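Local coordinates for uncharacterized protein (Parabacteroides merdae ATCC 43184, PDB 5BMT) that is of unknown function but combines a probable N-terminal OB-type domain with an immunoglobulin-like fold, at residues Arg23-Pro28 with Asn70-Ala75. Residues are numbered along the deposited sequence; the frame is centred on the assembly and turned at random.
With SO4 (sulfate ion), chain C.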
loop_
_atom_site.group_PDB
_atom_site.type_symbol
_atom_site.label_atom_id
_atom_site.label_comp_id
_atom_site.label_asym_id
_atom_site.label_seq_id
_atom_site.Cartn_x
_atom_site.Cartn_y
_atom_site.Cartn_z
ATOM N N ARG A 23 23.470 -1.654 2.416
ATOM C CA ARG A 23 23.305 -0.232 2.175
ATOM C C ARG A 23 21.817 0.035 2.325
ATOM O O ARG A 23 21.002 -0.748 1.807
ATOM C CB ARG A 23 23.793 0.131 0.769
ATOM C CG ARG A 23 23.613 1.611 0.433
ATOM C CD ARG A 23 24.043 1.927 -0.983
ATOM N NE ARG A 23 25.491 1.817 -1.171
ATOM C CZ ARG A 23 26.351 2.821 -0.997
ATOM N NH1 ARG A 23 25.911 4.037 -0.685
ATOM N NH2 ARG A 23 27.653 2.633 -1.206
ATOM N N THR A 24 21.432 1.136 2.997
ATOM C CA THR A 24 20.003 1.437 3.092
ATOM C C THR A 24 19.563 2.157 1.826
ATOM O O THR A 24 20.094 3.243 1.510
ATOM C CB THR A 24 19.691 2.310 4.323
ATOM O OG1 THR A 24 20.017 1.543 5.490
ATOM C CG2 THR A 24 18.210 2.749 4.380
ATOM N N LEU A 25 18.604 1.562 1.131
ATOM C CA LEU A 25 18.020 2.116 -0.096
ATOM C C LEU A 25 16.541 2.335 0.078
ATOM O O LEU A 25 15.911 1.854 1.037
ATOM C CB LEU A 25 18.221 1.087 -1.248
ATOM C CG LEU A 25 19.663 0.675 -1.605
ATOM C CD1 LEU A 25 19.672 -0.320 -2.762
ATOM C CD2 LEU A 25 20.504 1.885 -1.986
ATOM N N ILE A 26 15.970 3.098 -0.869
ATOM C CA ILE A 26 14.524 3.201 -0.950
ATOM C C ILE A 26 14.124 2.556 -2.279
ATOM O O ILE A 26 14.823 2.690 -3.308
ATOM C CB ILE A 26 13.924 4.593 -0.729
ATOM C CG1 ILE A 26 14.341 5.561 -1.817
ATOM C CG2 ILE A 26 14.314 5.100 0.707
ATOM C CD1 ILE A 26 13.496 6.903 -1.807
ATOM N N TYR A 27 13.020 1.799 -2.230
ATOM C CA TYR A 27 12.504 1.049 -3.374
ATOM C C TYR A 27 11.169 1.650 -3.768
ATOM O O TYR A 27 10.129 1.293 -3.198
ATOM C CB TYR A 27 12.358 -0.434 -2.986
ATOM C CG TYR A 27 13.700 -1.092 -2.743
ATOM C CD1 TYR A 27 14.352 -0.967 -1.514
ATOM C CD2 TYR A 27 14.301 -1.868 -3.726
ATOM C CE1 TYR A 27 15.590 -1.564 -1.292
ATOM C CE2 TYR A 27 15.508 -2.531 -3.488
ATOM C CZ TYR A 27 16.144 -2.374 -2.268
ATOM O OH TYR A 27 17.366 -2.988 -2.061
ATOM N N PRO A 28 11.169 2.640 -4.684
ATOM C CA PRO A 28 9.899 3.314 -5.020
ATOM C C PRO A 28 9.069 2.506 -5.987
ATOM O O PRO A 28 9.609 1.844 -6.886
ATOM C CB PRO A 28 10.342 4.634 -5.673
ATOM C CG PRO A 28 11.879 4.720 -5.416
ATOM C CD PRO A 28 12.315 3.276 -5.367
ATOM N N ASN A 70 26.461 -0.499 -9.566
ATOM C CA ASN A 70 26.071 -0.249 -8.174
ATOM C C ASN A 70 24.728 -0.908 -7.793
ATOM O O ASN A 70 24.560 -1.351 -6.644
ATOM C CB ASN A 70 25.963 1.244 -7.893
ATOM C CG ASN A 70 27.272 1.997 -7.946
ATOM O OD1 ASN A 70 28.359 1.421 -7.820
ATOM N ND2 ASN A 70 27.178 3.311 -8.100
ATOM N N GLY A 71 23.782 -0.919 -8.728
ATOM C CA GLY A 71 22.442 -1.475 -8.510
ATOM C C GLY A 71 21.426 -0.480 -7.955
ATOM O O GLY A 71 20.329 -0.858 -7.524
ATOM N N PHE A 72 21.791 0.806 -7.970
ATOM C CA PHE A 72 20.913 1.900 -7.518
ATOM C C PHE A 72 21.380 3.195 -8.154
ATOM O O PHE A 72 22.549 3.313 -8.576
ATOM C CB PHE A 72 20.969 2.038 -5.955
ATOM C CG PHE A 72 22.372 2.226 -5.399
ATOM C CD1 PHE A 72 22.963 3.488 -5.352
ATOM C CD2 PHE A 72 23.119 1.136 -4.970
ATOM C CE1 PHE A 72 24.274 3.653 -4.897
ATOM C CE2 PHE A 72 24.424 1.307 -4.492
ATOM C CZ PHE A 72 24.995 2.561 -4.458
ATOM N N TYR A 73 20.487 4.199 -8.126
ATOM C CA TYR A 73 20.855 5.555 -8.447
ATOM C C TYR A 73 21.016 6.329 -7.142
ATOM O O TYR A 73 20.204 6.164 -6.222
ATOM C CB TYR A 73 19.789 6.249 -9.310
ATOM C CG TYR A 73 19.868 5.868 -10.761
ATOM C CD1 TYR A 73 20.908 6.328 -11.565
ATOM C CD2 TYR A 73 18.928 5.014 -11.324
ATOM C CE1 TYR A 73 20.996 5.962 -12.903
ATOM C CE2 TYR A 73 19.003 4.643 -12.672
ATOM C CZ TYR A 73 20.047 5.106 -13.446
ATOM O OH TYR A 73 20.155 4.727 -14.774
ATOM N N VAL A 74 22.019 7.203 -7.085
ATOM C CA VAL A 74 22.147 8.122 -5.956
ATOM C C VAL A 74 21.140 9.235 -6.227
ATOM O O VAL A 74 21.098 9.777 -7.343
ATOM C CB VAL A 74 23.583 8.673 -5.804
ATOM C CG1 VAL A 74 23.634 9.745 -4.711
ATOM C CG2 VAL A 74 24.577 7.541 -5.510
ATOM N N ALA A 75 20.314 9.557 -5.238
ATOM C CA ALA A 75 19.288 10.578 -5.410
ATOM C C ALA A 75 19.291 11.520 -4.239
ATOM O O ALA A 75 19.848 11.220 -3.183
ATOM C CB ALA A 75 17.916 9.910 -5.532
HETATM S S SO4 C . 27.790 -1.141 -1.887
HETATM O O1 SO4 C . 26.400 -0.682 -2.130
HETATM O O2 SO4 C . 28.294 -1.805 -3.087
HETATM O O3 SO4 C . 28.626 0.014 -1.499
HETATM O O4 SO4 C . 27.782 -2.088 -0.752
#
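R23 and L25 reach across to the ring of F72 in what is probably a small OB-type β-barrel, just where strands 24-28 and 73-79 begin. These strands do not pair directly here; strand 34-35 bonds to both, and its Y35 makes a cation-pi contact with R23 and touches L25 and F72. Starting at R23, CB lies 4.0 Å from sulfate O1. The chain then runs out extended, CG anti to the backbone N (chi1 178°), which carries CD over the face of F72 in a CH-pi contact, 4.0 Å from the ring centroid. N70 CB covers the other face of that ring. A bend at chi3 follows, and F72 CZ lies over one face of the R23 guanidinium, toward its rim, 3.4 Å from R23 NE, with guanidinium and ring planes 34° apart. NE also gives a nearly straight hydrogen bond to sulfate O1 (2.8 Å, 173°), while NH2 bonds O3 at 2.8 Å. The ion, probably from the crystallisation liquor, thus meets the guanidinium edge through two oxygens; T21 OG1 is also hydrogen-bonded to it. Replacing R23 by an alanine would probably leave the sulfate without this two-point grip and uncover the ring face beneath CD. L25 crosses F72 at about a right angle, approaching obliquely, with L25 CD2 3.9 Å from F72 CG. Sulfate O1 sits near the ring plane at its edge, 3.7 Å from F72 CE2.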